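Local coordinates for glucose-6-phosphate isomerase like protein (PDB 1WIW), which probably binds phosphorylated sugars and may interconvert glucose-6-phosphate or mannose-6-phosphate with fructose-6-phosphate, at residues P29-Y35 and E101-P105. Residues are numbered along the deposited sequence; the frame is centred on the assembly and turned at random.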
ATOM      1  N   PRO B  29      -3.651 -26.901   5.317  1.00 10.38           N
ATOM      2  CA  PRO B  29      -4.270 -27.545   6.479  1.00 10.91           C
ATOM      3  C   PRO B  29      -5.781 -27.384   6.540  1.00 12.42           C
ATOM      4  O   PRO B  29      -6.339 -26.382   6.086  1.00  9.56           O
ATOM      5  CB  PRO B  29      -3.585 -26.863   7.653  1.00 11.11           C
ATOM      6  CG  PRO B  29      -3.401 -25.470   7.137  1.00 12.95           C
ATOM      7  CD  PRO B  29      -2.873 -25.720   5.734  1.00 10.51           C
ATOM      8  N   VAL B  30      -6.422 -28.389   7.121  1.00 13.04           N
ATOM      9  CA  VAL B  30      -7.865 -28.430   7.295  1.00 17.27           C
ATOM     10  C   VAL B  30      -8.115 -28.421   8.803  1.00 19.16           C
ATOM     11  O   VAL B  30      -7.451 -29.145   9.549  1.00 19.62           O
ATOM     12  CB  VAL B  30      -8.443 -29.730   6.691  1.00 17.29           C
ATOM     13  CG1 VAL B  30      -9.919 -29.853   7.006  1.00 20.00           C
ATOM     14  CG2 VAL B  30      -8.219 -29.738   5.186  1.00 19.49           C
ATOM     15  N   PRO B  31      -9.062 -27.595   9.274  1.00 20.83           N
ATOM     16  CA  PRO B  31      -9.323 -27.568  10.715  1.00 23.17           C
ATOM     17  C   PRO B  31      -9.852 -28.910  11.209  1.00 26.33           C
ATOM     18  O   PRO B  31     -10.715 -29.521  10.576  1.00 25.76           O
ATOM     19  CB  PRO B  31     -10.333 -26.429  10.867  1.00 21.96           C
ATOM     20  CG  PRO B  31     -11.038 -26.420   9.554  1.00 24.08           C
ATOM     21  CD  PRO B  31      -9.929 -26.644   8.561  1.00 21.27           C
ATOM     22  N   GLY B  32      -9.313 -29.371  12.332  1.00 30.44           N
ATOM     23  CA  GLY B  32      -9.735 -30.644  12.887  1.00 34.00           C
ATOM     24  C   GLY B  32     -10.694 -30.508  14.054  1.00 35.74           C
ATOM     25  O   GLY B  32     -10.942 -31.476  14.773  1.00 36.49           O
ATOM     26  N   GLU B  33     -11.236 -29.311  14.249  1.00 36.74           N
ATOM     27  CA  GLU B  33     -12.172 -29.084  15.340  1.00 37.32           C
ATOM     28  C   GLU B  33     -13.007 -27.833  15.109  1.00 37.89           C
ATOM     29  O   GLU B  33     -12.648 -26.971  14.305  1.00 36.92           O
ATOM     30  CB  GLU B  33     -11.414 -28.985  16.667  1.00 40.05           C
ATOM     31  CG  GLU B  33     -10.403 -27.851  16.746  1.00 42.65           C
ATOM     32  CD  GLU B  33      -9.432 -28.027  17.899  1.00 44.83           C
ATOM     33  OE1 GLU B  33      -8.700 -27.068  18.220  1.00 45.63           O
ATOM     34  OE2 GLU B  33      -9.395 -29.130  18.483  1.00 47.64           O
ATOM     35  N   ALA B  34     -14.131 -27.747  15.813  1.00 37.79           N
ATOM     36  CA  ALA B  34     -15.032 -26.610  15.683  1.00 38.09           C
ATOM     37  C   ALA B  34     -14.613 -25.469  16.600  1.00 38.28           C
ATOM     38  O   ALA B  34     -15.087 -25.367  17.733  1.00 40.05           O
ATOM     39  CB  ALA B  34     -16.459 -27.036  16.001  1.00 36.78           C
ATOM     40  N   TYR B  35     -13.724 -24.613  16.106  1.00 36.07           N
ATOM     41  CA  TYR B  35     -13.253 -23.477  16.883  1.00 34.23           C
ATOM     42  C   TYR B  35     -14.443 -22.655  17.351  1.00 33.88           C
ATOM     43  O   TYR B  35     -15.270 -22.229  16.546  1.00 34.42           O
ATOM     44  CB  TYR B  35     -12.315 -22.617  16.036  1.00 31.32           C
ATOM     45  CG  TYR B  35     -11.052 -23.341  15.646  1.00 28.55           C
ATOM     46  CD1 TYR B  35     -10.026 -23.533  16.569  1.00 26.53           C
ATOM     47  CD2 TYR B  35     -10.899 -23.880  14.368  1.00 27.80           C
ATOM     48  CE1 TYR B  35      -8.879 -24.244  16.232  1.00 26.27           C
ATOM     49  CE2 TYR B  35      -9.756 -24.596  14.022  1.00 26.41           C
ATOM     50  CZ  TYR B  35      -8.754 -24.773  14.958  1.00 25.64           C
ATOM     51  OH  TYR B  35      -7.628 -25.486  14.626  1.00 28.38           O
ATOM     52  N   GLU B 101       0.401 -23.980  16.070  1.00 26.31           N
ATOM     53  CA  GLU B 101      -0.577 -25.050  16.239  1.00 25.29           C
ATOM     54  C   GLU B 101      -0.978 -25.663  14.893  1.00 24.17           C
ATOM     55  O   GLU B 101      -1.233 -26.864  14.796  1.00 23.58           O
ATOM     56  CB  GLU B 101      -1.821 -24.513  16.960  1.00 28.04           C
ATOM     57  CG  GLU B 101      -2.802 -25.594  17.396  1.00 31.76           C
ATOM     58  CD  GLU B 101      -3.966 -25.044  18.209  1.00 34.33           C
ATOM     59  OE1 GLU B 101      -3.711 -24.304  19.184  1.00 34.43           O
ATOM     60  OE2 GLU B 101      -5.132 -25.358  17.877  1.00 34.93           O
ATOM     61  N   VAL B 102      -1.043 -24.826  13.860  1.00 20.98           N
ATOM     62  CA  VAL B 102      -1.393 -25.274  12.514  1.00 18.53           C
ATOM     63  C   VAL B 102      -0.274 -24.815  11.578  1.00 18.24           C
ATOM     64  O   VAL B 102      -0.011 -23.618  11.441  1.00 14.66           O
ATOM     65  CB  VAL B 102      -2.738 -24.678  12.061  1.00 18.30           C
ATOM     66  CG1 VAL B 102      -3.106 -25.208  10.684  1.00 19.30           C
ATOM     67  CG2 VAL B 102      -3.819 -25.034  13.064  1.00 19.41           C
ATOM     68  N   HIS B 103       0.372 -25.773  10.925  1.00 16.86           N
ATOM     69  CA  HIS B 103       1.506 -25.474  10.062  1.00 17.96           C
ATOM     70  C   HIS B 103       1.231 -25.239   8.575  1.00 17.48           C
ATOM     71  O   HIS B 103       0.521 -26.003   7.916  1.00 15.18           O
ATOM     72  CB  HIS B 103       2.550 -26.585  10.207  1.00 20.25           C
ATOM     73  CG  HIS B 103       3.894 -26.224   9.661  1.00 26.01           C
ATOM     74  ND1 HIS B 103       4.600 -27.049   8.814  1.00 28.36           N
ATOM     75  CD2 HIS B 103       4.660 -25.119   9.834  1.00 27.91           C
ATOM     76  CE1 HIS B 103       5.741 -26.469   8.484  1.00 29.45           C
ATOM     77  NE2 HIS B 103       5.801 -25.296   9.090  1.00 29.01           N
ATOM     78  N   ILE B 104       1.801 -24.152   8.066  1.00 16.48           N
ATOM     79  CA  ILE B 104       1.699 -23.784   6.660  1.00 14.70           C
ATOM     80  C   ILE B 104       3.093 -23.311   6.266  1.00 14.26           C
ATOM     81  O   ILE B 104       3.475 -22.172   6.543  1.00 14.28           O
ATOM     82  CB  ILE B 104       0.700 -22.622   6.406  1.00 13.86           C
ATOM     83  CG1 ILE B 104      -0.732 -23.069   6.689  1.00 13.49           C
ATOM     84  CG2 ILE B 104       0.786 -22.173   4.941  1.00 10.73           C
ATOM     85  CD1 ILE B 104      -1.015 -23.379   8.128  1.00 21.71           C
ATOM     86  N   PRO B 105       3.885 -24.194   5.641  1.00 15.39           N
ATOM     87  CA  PRO B 105       5.241 -23.827   5.225  1.00 15.30           C
ATOM     88  C   PRO B 105       5.282 -22.634   4.260  1.00 14.42           C
ATOM     89  O   PRO B 105       4.301 -22.331   3.576  1.00 12.58           O
ATOM     90  CB  PRO B 105       5.783 -25.124   4.610  1.00 17.15           C
ATOM     91  CG  PRO B 105       4.546 -25.861   4.177  1.00 20.85           C
ATOM     92  CD  PRO B 105       3.592 -25.601   5.317  1.00 16.12           C
TER
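Pro29 and Ile104 bring the two backbones nearest, with their CA atoms 7.1 Å apart, and no hydrogen bond joins the segments. Residues 29-35 form an irregular loop ahead of strand 39-45, with an inverse gamma turn centred on Ala34. Residues 101-105 carry strand 102-103, an outermost strand, within this chain, of a parallel sheet in the N-terminal SIS domain. This strand pairs with strand 90-95 through backbone hydrogen bonds to Arg93 and Gly95. The loop meets residues 101-105 mainly by side chains.

At one end of the contact the Pro29 ring touches the side chains of Val102, in the strand, and Ile104, just after it. Its CB lies 3.5 Å from Val102 CG1. Its CG lies 3.3 Å from Ile104 CD1, which is tight for two carbons. Ile104 holds CG1 anti to its carbonyl carbon (chi1 -68°), which brings CG1 to 3.5 Å from Pro29 CD; the two side chains cross at about a right angle. Replacing Pro29 by alanine would remove CG and CD, which is likely to leave Ile104 CG1 and CD1 without their near neighbours in the loop and open a gap there.

At the other end the contact is polar and looser. Glu33 and Glu101 approach from opposite directions, their carboxylate planes 84° apart. Arg90 forms a salt bridge with both, which probably offsets the repulsion between OE1 of Glu33 and OE2 of Glu101, 4.0 Å apart. Glu33 CG also lies over one face of the Tyr35 ring, near its rim. Tyr35 OH reaches between the two ends of the contact, 4.1 Å from Val102 CG2, while Glu101 OE2 sits at the ring edge, close to its plane.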